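Local coordinates for DNA annealing helicase and endonuclease ZRANB3 (Homo sapiens, PDB 5MKW), which anneals and cleaves DNA to restart stalled replication forks and limit inappropriate recombination, this chain being its HNH endonuclease domain, at residues C96-C99 with H100-T104; L54-E57 with Q58-M62; A105-A108 with K109-S112. All coordinates share one frame; numbering follows the deposited sequence.

Contact 1: C96-C99 with H100-T104; sequences CTVC and HKERT. With ZN (zinc ion), chain C.
The aliphatic stem of K101 lies along the carbonyl oxygen of T97 one turn back, its CG 3.3 Å from T97 O, before the chain bends at its far end to carry NZ toward Q58. V98 meets E102 obliquely in the same i to i+4 relation, V98 CG1 standing 3.8 Å from E102 OE2. The two metal-binding cysteines sit at the very start of this helix. C96 occupies the N-cap, and its SG, turned between the backbone N and the carbonyl carbon (chi1 73°), accepts a nearly straight bond from the amide C99 N at 3.4 Å. C96 SG binds the zinc ion at 2.4 Å and C99 SG at 2.3 Å; the N-H donated to C96 SG probably tempers the negative charge of that thiolate. C96 O in turn takes H100 N at 2.9 Å. Further along, H100 O is gripped twice by T104, through its N and its OG1 (3.0 Å), from opposite faces of the carbonyl plane. The OG1 also lies over one face of the H100 ring, toward the rim. C20 and C23 complete the tetracysteine zinc site, to which this strand-to-helix junction of the HNH domain contributes a CxxC pair.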
ATOM      1  N   CYS A  96      -4.144   1.109   1.186  1.00 18.35           N
ATOM      2  CA  CYS A  96      -3.712  -0.107   1.814  1.00 18.84           C
ATOM      3  C   CYS A  96      -2.824  -0.881   0.806  1.00 18.24           C
ATOM      4  O   CYS A  96      -2.808  -0.611  -0.420  1.00 17.55           O
ATOM      5  CB  CYS A  96      -4.924  -0.968   2.247  1.00 19.25           C
ATOM      6  SG  CYS A  96      -5.789  -1.777   0.904  1.00 19.63           S
ATOM      7  N   THR A  97      -2.074  -1.847   1.315  1.00 17.86           N
ATOM      8  CA  THR A  97      -1.125  -2.546   0.456  1.00 17.66           C
ATOM      9  C   THR A  97      -1.778  -3.462  -0.574  1.00 17.38           C
ATOM     10  O   THR A  97      -1.208  -3.698  -1.604  1.00 18.73           O
ATOM     11  CB  THR A  97      -0.057  -3.267   1.280  1.00 18.37           C
ATOM     12  OG1 THR A  97      -0.666  -3.882   2.429  1.00 17.86           O
ATOM     13  CG2 THR A  97       0.998  -2.223   1.725  1.00 19.19           C
ATOM     14  N   VAL A  98      -2.998  -3.913  -0.328  1.00 19.45           N
ATOM     15  CA  VAL A  98      -3.726  -4.717  -1.284  1.00 19.51           C
ATOM     16  C   VAL A  98      -4.176  -3.830  -2.464  1.00 20.06           C
ATOM     17  O   VAL A  98      -3.949  -4.145  -3.619  1.00 17.37           O
ATOM     18  CB  VAL A  98      -4.923  -5.432  -0.624  1.00 20.57           C
ATOM     19  CG1 VAL A  98      -5.880  -5.999  -1.670  1.00 22.37           C
ATOM     20  CG2 VAL A  98      -4.438  -6.550   0.305  1.00 21.28           C
ATOM     21  N   CYS A  99      -4.734  -2.680  -2.167  1.00 19.98           N
ATOM     22  CA  CYS A  99      -5.035  -1.728  -3.251  1.00 21.07           C
ATOM     23  C   CYS A  99      -3.781  -1.236  -3.995  1.00 21.39           C
ATOM     24  O   CYS A  99      -3.798  -0.989  -5.198  1.00 20.03           O
ATOM     25  CB  CYS A  99      -5.796  -0.530  -2.700  1.00 21.92           C
ATOM     26  SG  CYS A  99      -7.490  -0.934  -2.147  1.00 23.16           S
ATOM     27  N   HIS A 100      -2.717  -1.003  -3.259  1.00 20.51           N
ATOM     28  CA  HIS A 100      -1.501  -0.534  -3.864  1.00 20.38           C
ATOM     29  C   HIS A 100      -0.949  -1.589  -4.850  1.00 22.02           C
ATOM     30  O   HIS A 100      -0.475  -1.250  -5.923  1.00 18.83           O
ATOM     31  CB  HIS A 100      -0.472  -0.229  -2.822  1.00 21.58           C
ATOM     32  CG  HIS A 100       0.793   0.294  -3.385  1.00 24.10           C
ATOM     33  ND1 HIS A 100       2.006  -0.334  -3.197  1.00 24.60           N
ATOM     34  CD2 HIS A 100       1.057   1.445  -4.041  1.00 24.55           C
ATOM     35  CE1 HIS A 100       2.961   0.428  -3.684  1.00 26.49           C
ATOM     36  NE2 HIS A 100       2.399   1.441  -4.316  1.00 24.21           N
ATOM     37  N   LYS A 101      -0.966  -2.855  -4.441  1.00 22.40           N
ATOM     38  CA  LYS A 101      -0.529  -3.937  -5.322  1.00 25.38           C
ATOM     39  C   LYS A 101      -1.405  -4.177  -6.573  1.00 26.38           C
ATOM     40  O   LYS A 101      -0.860  -4.454  -7.654  1.00 24.64           O
ATOM     41  CB  LYS A 101      -0.393  -5.218  -4.522  1.00 27.84           C
ATOM     42  CG  LYS A 101       0.851  -5.196  -3.671  1.00 29.52           C
ATOM     43  CD  LYS A 101       0.974  -6.459  -2.884  1.00 30.62           C
ATOM     44  CE  LYS A 101       1.901  -6.238  -1.718  1.00 30.95           C
ATOM     45  NZ  LYS A 101       3.290  -6.059  -2.176  1.00 32.88           N
ATOM     46  N   GLU A 102      -2.729  -4.050  -6.437  1.00 25.57           N
ATOM     47  CA  GLU A 102      -3.616  -4.043  -7.614  1.00 29.18           C
ATOM     48  C   GLU A 102      -3.238  -2.915  -8.564  1.00 29.38           C
ATOM     49  O   GLU A 102      -3.190  -3.095  -9.779  1.00 31.76           O
ATOM     50  CB  GLU A 102      -5.075  -3.879  -7.241  1.00 31.04           C
ATOM     51  CG  GLU A 102      -5.687  -5.038  -6.482  1.00 40.20           C
ATOM     52  CD  GLU A 102      -7.048  -4.679  -5.844  1.00 43.73           C
ATOM     53  OE1 GLU A 102      -7.628  -3.634  -6.194  1.00 52.15           O
ATOM     54  OE2 GLU A 102      -7.569  -5.476  -5.056  1.00 53.38           O
ATOM     55  N   ARG A 103      -3.021  -1.731  -8.015  1.00 28.71           N
ATOM     56  CA  ARG A 103      -2.628  -0.595  -8.834  1.00 28.13           C
ATOM     57  C   ARG A 103      -1.284  -0.799  -9.548  1.00 29.78           C
ATOM     58  O   ARG A 103      -1.168  -0.594 -10.763  1.00 26.54           O
ATOM     59  CB  ARG A 103      -2.548   0.683  -8.014  1.00 30.36           C
ATOM     60  CG  ARG A 103      -2.021   1.819  -8.887  1.00 35.10           C
ATOM     61  CD  ARG A 103      -2.720   3.086  -8.615  1.00 39.15           C
ATOM     62  NE  ARG A 103      -4.168   2.962  -8.722  1.00 43.02           N
ATOM     63  CZ  ARG A 103      -4.985   3.947  -8.373  1.00 42.53           C
ATOM     64  NH1 ARG A 103      -4.457   5.096  -8.006  1.00 35.77           N
ATOM     65  NH2 ARG A 103      -6.301   3.810  -8.477  1.00 41.13           N
ATOM     66  N   THR A 104      -0.290  -1.249  -8.801  1.00 26.01           N
ATOM     67  CA  THR A 104       1.020  -1.559  -9.359  1.00 29.55           C
ATOM     68  C   THR A 104       0.963  -2.614 -10.481  1.00 28.36           C
ATOM     69  O   THR A 104       1.627  -2.496 -11.528  1.00 31.27           O
ATOM     70  CB  THR A 104       1.935  -1.978  -8.180  1.00 35.35           C
ATOM     71  OG1 THR A 104       2.147  -0.808  -7.362  1.00 39.15           O
ATOM     72  CG2 THR A 104       3.240  -2.427  -8.649  1.00 38.95           C
TER
HETATM   73 ZN    ZN C 201      -7.532  -0.416   0.092  1.00 21.72          ZN

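Contact 2: L54-E57 with Q58-M62; sequences LPLE and QLNEM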
ATOM      1  N   LEU A  54      -2.683 -10.475   0.381  1.00 25.67           N
ATOM      2  CA  LEU A  54      -1.298 -10.104   0.098  1.00 23.22           C
ATOM      3  C   LEU A  54      -0.488 -11.339  -0.287  1.00 23.48           C
ATOM      4  O   LEU A  54      -0.856 -12.436   0.089  1.00 26.43           O
ATOM      5  CB  LEU A  54      -0.682  -9.463   1.322  1.00 22.11           C
ATOM      6  CG  LEU A  54      -1.249  -8.069   1.655  1.00 21.43           C
ATOM      7  CD1 LEU A  54      -0.932  -7.685   3.071  1.00 21.24           C
ATOM      8  CD2 LEU A  54      -0.731  -7.034   0.648  1.00 21.59           C
ATOM      9  N   PRO A  55       0.656 -11.154  -0.973  1.00 23.24           N
ATOM     10  CA  PRO A  55       1.557 -12.288  -1.231  1.00 21.95           C
ATOM     11  C   PRO A  55       2.054 -12.988   0.025  1.00 21.93           C
ATOM     12  O   PRO A  55       2.313 -12.342   1.050  1.00 20.63           O
ATOM     13  CB  PRO A  55       2.755 -11.643  -1.984  1.00 24.49           C
ATOM     14  CG  PRO A  55       2.291 -10.314  -2.452  1.00 24.81           C
ATOM     15  CD  PRO A  55       1.222  -9.884  -1.448  1.00 23.43           C
ATOM     16  N   LEU A  56       2.142 -14.314  -0.057  1.00 22.60           N
ATOM     17  CA  LEU A  56       2.654 -15.153   0.999  1.00 23.21           C
ATOM     18  C   LEU A  56       3.989 -14.653   1.521  1.00 22.98           C
ATOM     19  O   LEU A  56       4.236 -14.680   2.703  1.00 21.91           O
ATOM     20  CB  LEU A  56       2.790 -16.583   0.507  1.00 24.24           C
ATOM     21  CG  LEU A  56       3.431 -17.555   1.480  1.00 24.88           C
ATOM     22  CD1 LEU A  56       2.637 -17.659   2.782  1.00 26.66           C
ATOM     23  CD2 LEU A  56       3.528 -18.933   0.849  1.00 26.97           C
ATOM     24  N   GLU A  57       4.842 -14.192   0.623  1.00 21.97           N
ATOM     25  CA  GLU A  57       6.148 -13.681   1.000  1.00 24.24           C
ATOM     26  C   GLU A  57       5.990 -12.490   1.976  1.00 22.74           C
ATOM     27  O   GLU A  57       6.663 -12.380   3.000  1.00 22.93           O
ATOM     28  CB  GLU A  57       6.869 -13.231  -0.294  1.00 28.48           C
ATOM     29  CG  GLU A  57       8.214 -12.533  -0.096  1.00 34.42           C
ATOM     30  CD  GLU A  57       9.296 -13.495   0.420  1.00 42.37           C
ATOM     31  OE1 GLU A  57       9.225 -14.714   0.114  1.00 46.08           O
ATOM     32  OE2 GLU A  57      10.236 -13.038   1.117  1.00 47.86           O
ATOM     33  N   GLN A  58       5.043 -11.629   1.681  1.00 23.03           N
ATOM     34  CA  GLN A  58       4.868 -10.431   2.496  1.00 22.97           C
ATOM     35  C   GLN A  58       4.240 -10.807   3.814  1.00 22.04           C
ATOM     36  O   GLN A  58       4.655 -10.336   4.878  1.00 21.06           O
ATOM     37  CB  GLN A  58       4.048  -9.385   1.747  1.00 23.68           C
ATOM     38  CG  GLN A  58       3.915  -8.113   2.547  1.00 25.64           C
ATOM     39  CD  GLN A  58       3.422  -6.944   1.711  1.00 28.42           C
ATOM     40  OE1 GLN A  58       3.605  -6.938   0.506  1.00 29.87           O
ATOM     41  NE2 GLN A  58       2.753  -5.988   2.335  1.00 24.76           N
ATOM     42  N   LEU A  59       3.233 -11.674   3.751  1.00 21.99           N
ATOM     43  CA  LEU A  59       2.585 -12.177   4.954  1.00 20.89           C
ATOM     44  C   LEU A  59       3.582 -12.877   5.889  1.00 21.52           C
ATOM     45  O   LEU A  59       3.542 -12.682   7.116  1.00 21.24           O
ATOM     46  CB  LEU A  59       1.422 -13.128   4.601  1.00 21.60           C
ATOM     47  CG  LEU A  59       0.270 -12.443   3.875  1.00 22.28           C
ATOM     48  CD1 LEU A  59      -0.745 -13.474   3.388  1.00 23.97           C
ATOM     49  CD2 LEU A  59      -0.396 -11.390   4.770  1.00 21.52           C
ATOM     50  N   ASN A  60       4.524 -13.645   5.334  1.00 23.20           N
ATOM     51  CA  ASN A  60       5.544 -14.258   6.185  1.00 22.63           C
ATOM     52  C   ASN A  60       6.393 -13.145   6.880  1.00 21.95           C
ATOM     53  O   ASN A  60       6.763 -13.254   8.048  1.00 20.42           O
ATOM     54  CB  ASN A  60       6.468 -15.164   5.381  1.00 23.57           C
ATOM     55  CG  ASN A  60       5.822 -16.458   4.967  1.00 24.10           C
ATOM     56  OD1 ASN A  60       4.826 -16.885   5.561  1.00 24.41           O
ATOM     57  ND2 ASN A  60       6.418 -17.114   3.980  1.00 22.25           N
ATOM     58  N   GLU A  61       6.690 -12.069   6.177  1.00 22.67           N
ATOM     59  CA  GLU A  61       7.458 -10.969   6.821  1.00 24.92           C
ATOM     60  C   GLU A  61       6.657 -10.283   7.911  1.00 22.60           C
ATOM     61  O   GLU A  61       7.202  -9.834   8.934  1.00 22.61           O
ATOM     62  CB  GLU A  61       7.827  -9.902   5.829  1.00 27.86           C
ATOM     63  CG  GLU A  61       8.923 -10.293   4.862  1.00 33.59           C
ATOM     64  CD  GLU A  61       9.100  -9.214   3.824  1.00 39.72           C
ATOM     65  OE1 GLU A  61       8.700  -8.036   4.085  1.00 42.71           O
ATOM     66  OE2 GLU A  61       9.571  -9.548   2.715  1.00 49.83           O
ATOM     67  N   MET A  62       5.378 -10.126   7.629  1.00 22.62           N
ATOM     68  CA  MET A  62       4.448  -9.526   8.596  1.00 21.11           C
ATOM     69  C   MET A  62       4.251 -10.351   9.873  1.00 21.82           C
ATOM     70  O   MET A  62       3.965  -9.802  10.910  1.00 20.53           O
ATOM     71  CB  MET A  62       3.109  -9.259   7.907  1.00 20.40           C
ATOM     72  CG  MET A  62       3.219  -8.132   6.859  1.00 19.88           C
ATOM     73  SD  MET A  62       1.905  -8.129   5.628  1.00 18.98           S
ATOM     74  CE  MET A  62       0.587  -7.177   6.356  1.00 19.83           C
TER
HETATM   75  O   HOH W   1       9.043 -16.026   3.012  1.00 28.28           O
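P55 O, at the N-cap of a short helix, receives two amides: L59 N at 2.9 Å, almost straight at hydrogen (172°), and Q58 N in a weak, bent bond. The next residue continues the helix, N60 N bonding to L56 O at 2.8 Å. L54, just ahead of the helix, folds back over its first turn. Its CD1 meets M62 CE at 3.7 Å, the two side chains crossing at about a right angle, while its CB rests on L59 CD2 at 4.0 Å. M62 bends at its last torsion (chi3 87°), which lays the methyl CE against L54 CD1, beside the sulfur. On another side L56 CD1 touches N60 OD1 at 3.6 Å. E57 and E61 bring their carboxylates to 3.9 Å between E57 OE2 and E61 OE2, with planes 76° apart, a proximity that probably costs some energy. E61 OE1 is bonded to H70, and a water links E57 OE1 to N60 ND2. L54 and P55 also lie against helix 97-118, while L56, L59 and M62 touch helix 39-47. This is the N-terminal first turn of helix 56-64, with P55 at the N-cap position and L54 packing back onto the i+5 and i+8 side chains.

Contact 3: A105-A108 with K109-S112; sequences ARQA and KERS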
ATOM      1  N   ALA A 105       0.202  -3.663 -10.253  1.00 27.73           N
ATOM      2  CA  ALA A 105       0.013  -4.740 -11.224  1.00 30.09           C
ATOM      3  C   ALA A 105      -0.708  -4.253 -12.470  1.00 32.85           C
ATOM      4  O   ALA A 105      -0.298  -4.568 -13.593  1.00 37.90           O
ATOM      5  CB  ALA A 105      -0.730  -5.903 -10.594  1.00 30.35           C
ATOM      6  N   ARG A 106      -1.711  -3.411 -12.289  1.00 37.14           N
ATOM      7  CA  ARG A 106      -2.400  -2.787 -13.422  1.00 39.35           C
ATOM      8  C   ARG A 106      -1.468  -1.877 -14.240  1.00 37.84           C
ATOM      9  O   ARG A 106      -1.436  -1.941 -15.478  1.00 36.27           O
ATOM     10  CB  ARG A 106      -3.597  -1.971 -12.960  1.00 44.39           C
ATOM     11  CG  ARG A 106      -4.445  -1.515 -14.130  1.00 52.68           C
ATOM     12  CD  ARG A 106      -5.746  -0.882 -13.706  1.00 56.08           C
ATOM     13  NE  ARG A 106      -5.605  -0.040 -12.526  1.00 64.62           N
ATOM     14  CZ  ARG A 106      -5.012   1.149 -12.512  1.00 67.49           C
ATOM     15  NH1 ARG A 106      -4.368   1.606 -13.579  1.00 74.32           N
ATOM     16  NH2 ARG A 106      -5.010   1.867 -11.402  1.00 77.41           N
ATOM     17  N   GLN A 107      -0.654  -1.089 -13.555  1.00 33.44           N
ATOM     18  CA  GLN A 107       0.240  -0.185 -14.240  1.00 31.46           C
ATOM     19  C   GLN A 107       1.326  -0.901 -15.028  1.00 34.77           C
ATOM     20  O   GLN A 107       1.773  -0.383 -16.048  1.00 31.31           O
ATOM     21  CB  GLN A 107       0.849   0.795 -13.264  1.00 30.59           C
ATOM     22  CG  GLN A 107      -0.205   1.690 -12.670  1.00 30.13           C
ATOM     23  CD  GLN A 107       0.306   2.603 -11.578  1.00 31.63           C
ATOM     24  OE1 GLN A 107       1.367   2.407 -10.992  1.00 34.03           O
ATOM     25  NE2 GLN A 107      -0.427   3.635 -11.342  1.00 36.01           N
ATOM     26  N   ALA A 108       1.771  -2.070 -14.533  1.00 33.15           N
ATOM     27  CA  ALA A 108       2.705  -2.940 -15.284  1.00 36.40           C
ATOM     28  C   ALA A 108       2.100  -3.519 -16.567  1.00 37.99           C
ATOM     29  O   ALA A 108       2.754  -3.535 -17.592  1.00 38.99           O
ATOM     30  CB  ALA A 108       3.217  -4.063 -14.395  1.00 35.27           C
ATOM     31  N   LYS A 109       0.824  -3.866 -16.536  1.00 44.30           N
ATOM     32  CA  LYS A 109       0.120  -4.237 -17.758  1.00 49.56           C
ATOM     33  C   LYS A 109      -0.002  -3.049 -18.693  1.00 52.54           C
ATOM     34  O   LYS A 109       0.210  -3.189 -19.888  1.00 58.09           O
ATOM     35  CB  LYS A 109      -1.266  -4.809 -17.459  1.00 55.01           C
ATOM     36  CG  LYS A 109      -1.226  -6.055 -16.595  1.00 62.72           C
ATOM     37  CD  LYS A 109      -0.018  -6.938 -16.917  1.00 67.72           C
ATOM     38  CE  LYS A 109      -0.142  -8.316 -16.300  1.00 71.93           C
ATOM     39  NZ  LYS A 109      -1.347  -9.031 -16.796  1.00 76.03           N
ATOM     40  N   GLU A 110      -0.331  -1.879 -18.150  1.00 48.38           N
ATOM     41  CA  GLU A 110      -0.437  -0.669 -18.955  1.00 49.48           C
ATOM     42  C   GLU A 110       0.874  -0.358 -19.648  1.00 47.69           C
ATOM     43  O   GLU A 110       0.862  -0.011 -20.820  1.00 48.69           O
ATOM     44  CB  GLU A 110      -0.869   0.516 -18.121  1.00 48.38           C
ATOM     45  CG  GLU A 110      -2.303   0.398 -17.660  1.00 49.25           C
ATOM     46  CD  GLU A 110      -2.687   1.384 -16.578  1.00 49.21           C
ATOM     47  OE1 GLU A 110      -1.848   2.200 -16.137  1.00 47.32           O
ATOM     48  OE2 GLU A 110      -3.854   1.308 -16.138  1.00 54.15           O
ATOM     49  N   ARG A 111       1.988  -0.481 -18.930  1.00 38.96           N
ATOM     50  CA  ARG A 111       3.307  -0.330 -19.544  1.00 41.81           C
ATOM     51  C   ARG A 111       3.559  -1.344 -20.693  1.00 45.46           C
ATOM     52  O   ARG A 111       4.067  -0.982 -21.769  1.00 46.68           O
ATOM     53  CB  ARG A 111       4.404  -0.369 -18.478  1.00 38.51           C
ATOM     54  CG  ARG A 111       4.505   0.968 -17.755  1.00 39.37           C
ATOM     55  CD  ARG A 111       5.678   1.080 -16.768  1.00 38.01           C
ATOM     56  NE  ARG A 111       5.844  -0.142 -15.966  1.00 37.46           N
ATOM     57  CZ  ARG A 111       5.324  -0.356 -14.748  1.00 36.49           C
ATOM     58  NH1 ARG A 111       4.646   0.581 -14.094  1.00 35.84           N
ATOM     59  NH2 ARG A 111       5.512  -1.527 -14.172  1.00 41.81           N
ATOM     60  N   SER A 112       3.141  -2.593 -20.479  1.00 44.95           N
ATOM     61  CA  SER A 112       3.006  -3.586 -21.559  1.00 46.76           C
ATOM     62  C   SER A 112       2.197  -3.098 -22.748  1.00 44.80           C
ATOM     63  O   SER A 112       2.656  -3.165 -23.868  1.00 45.40           O
ATOM     64  CB  SER A 112       2.312  -4.844 -21.029  1.00 50.03           C
ATOM     65  OG  SER A 112       3.266  -5.807 -20.675  1.00 52.14           O
TER
HETATM   66  O   HOH W   2      -1.884   4.253 -13.732  1.00 39.01           O
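Residues 105-112 are two consecutive turns of one regular alpha helix, in which the amides of K109, E110, R111 and S112 bond to the carbonyls of A105, R106, Q107 and A108, four residues earlier. The bond from E110 N to R106 O is 2.9 Å long. Along one side of the helix the R106 side chain leaves extended and then turns at chi3 (39°), swinging its guanidinium forward over the next turn. There R106 NH1 forms a salt bridge to E110 OE2 at 2.6 Å. The oxygen lies at the guanidinium edge, close to its plane, but the nitrogen approaches it on the syn side, well above the carboxylate plane, and the two flat groups are 42° apart. The other oxygen, E110 OE1, accepts from a water at 3.2 Å that also takes Q107 NE2 at 2.9 Å, and it receives the backbone N of G82 as well, tying the helix to a loop. An alanine at E110 would leave R106 without its carboxylate partner and would probably free its guanidinium to swing, while the water and G82 N would lose their shared acceptor. R111 folds back over the preceding turn: one guanidinium face lies across the backbone, with R111 NH2 3.3 Å from A108 CA and 3.4 Å from A108 CB, and Q107 O beneath the same face. R111 NH1 is bonded to G82 O, so the loop is held through both its donor and its acceptor. This is an i to i+4 Arg-Glu salt bridge on a surface helix, here in the long C-terminal helix of the HNH endonuclease region.

In the fold
Contacts 1 and 3 adjoin on helix 97-118, their centres 13 Å apart: the N-cap and first turn carry two of the four zinc ligands, while the later turns run outward to the surface, the R106 side chain about 12 Å from the metal. Contact 2 belongs to the separate helix 56-64 but packs against the start of the long one, 14 Å from contact 1 between centres. There K101 CE lies 3.6 Å from L54 CD2, and K101 NZ comes within 2.8 Å of Q58 OE1, a weak polar contact at best. Contacts 2 and 3 do not touch, their nearest atoms being about 10 Å apart.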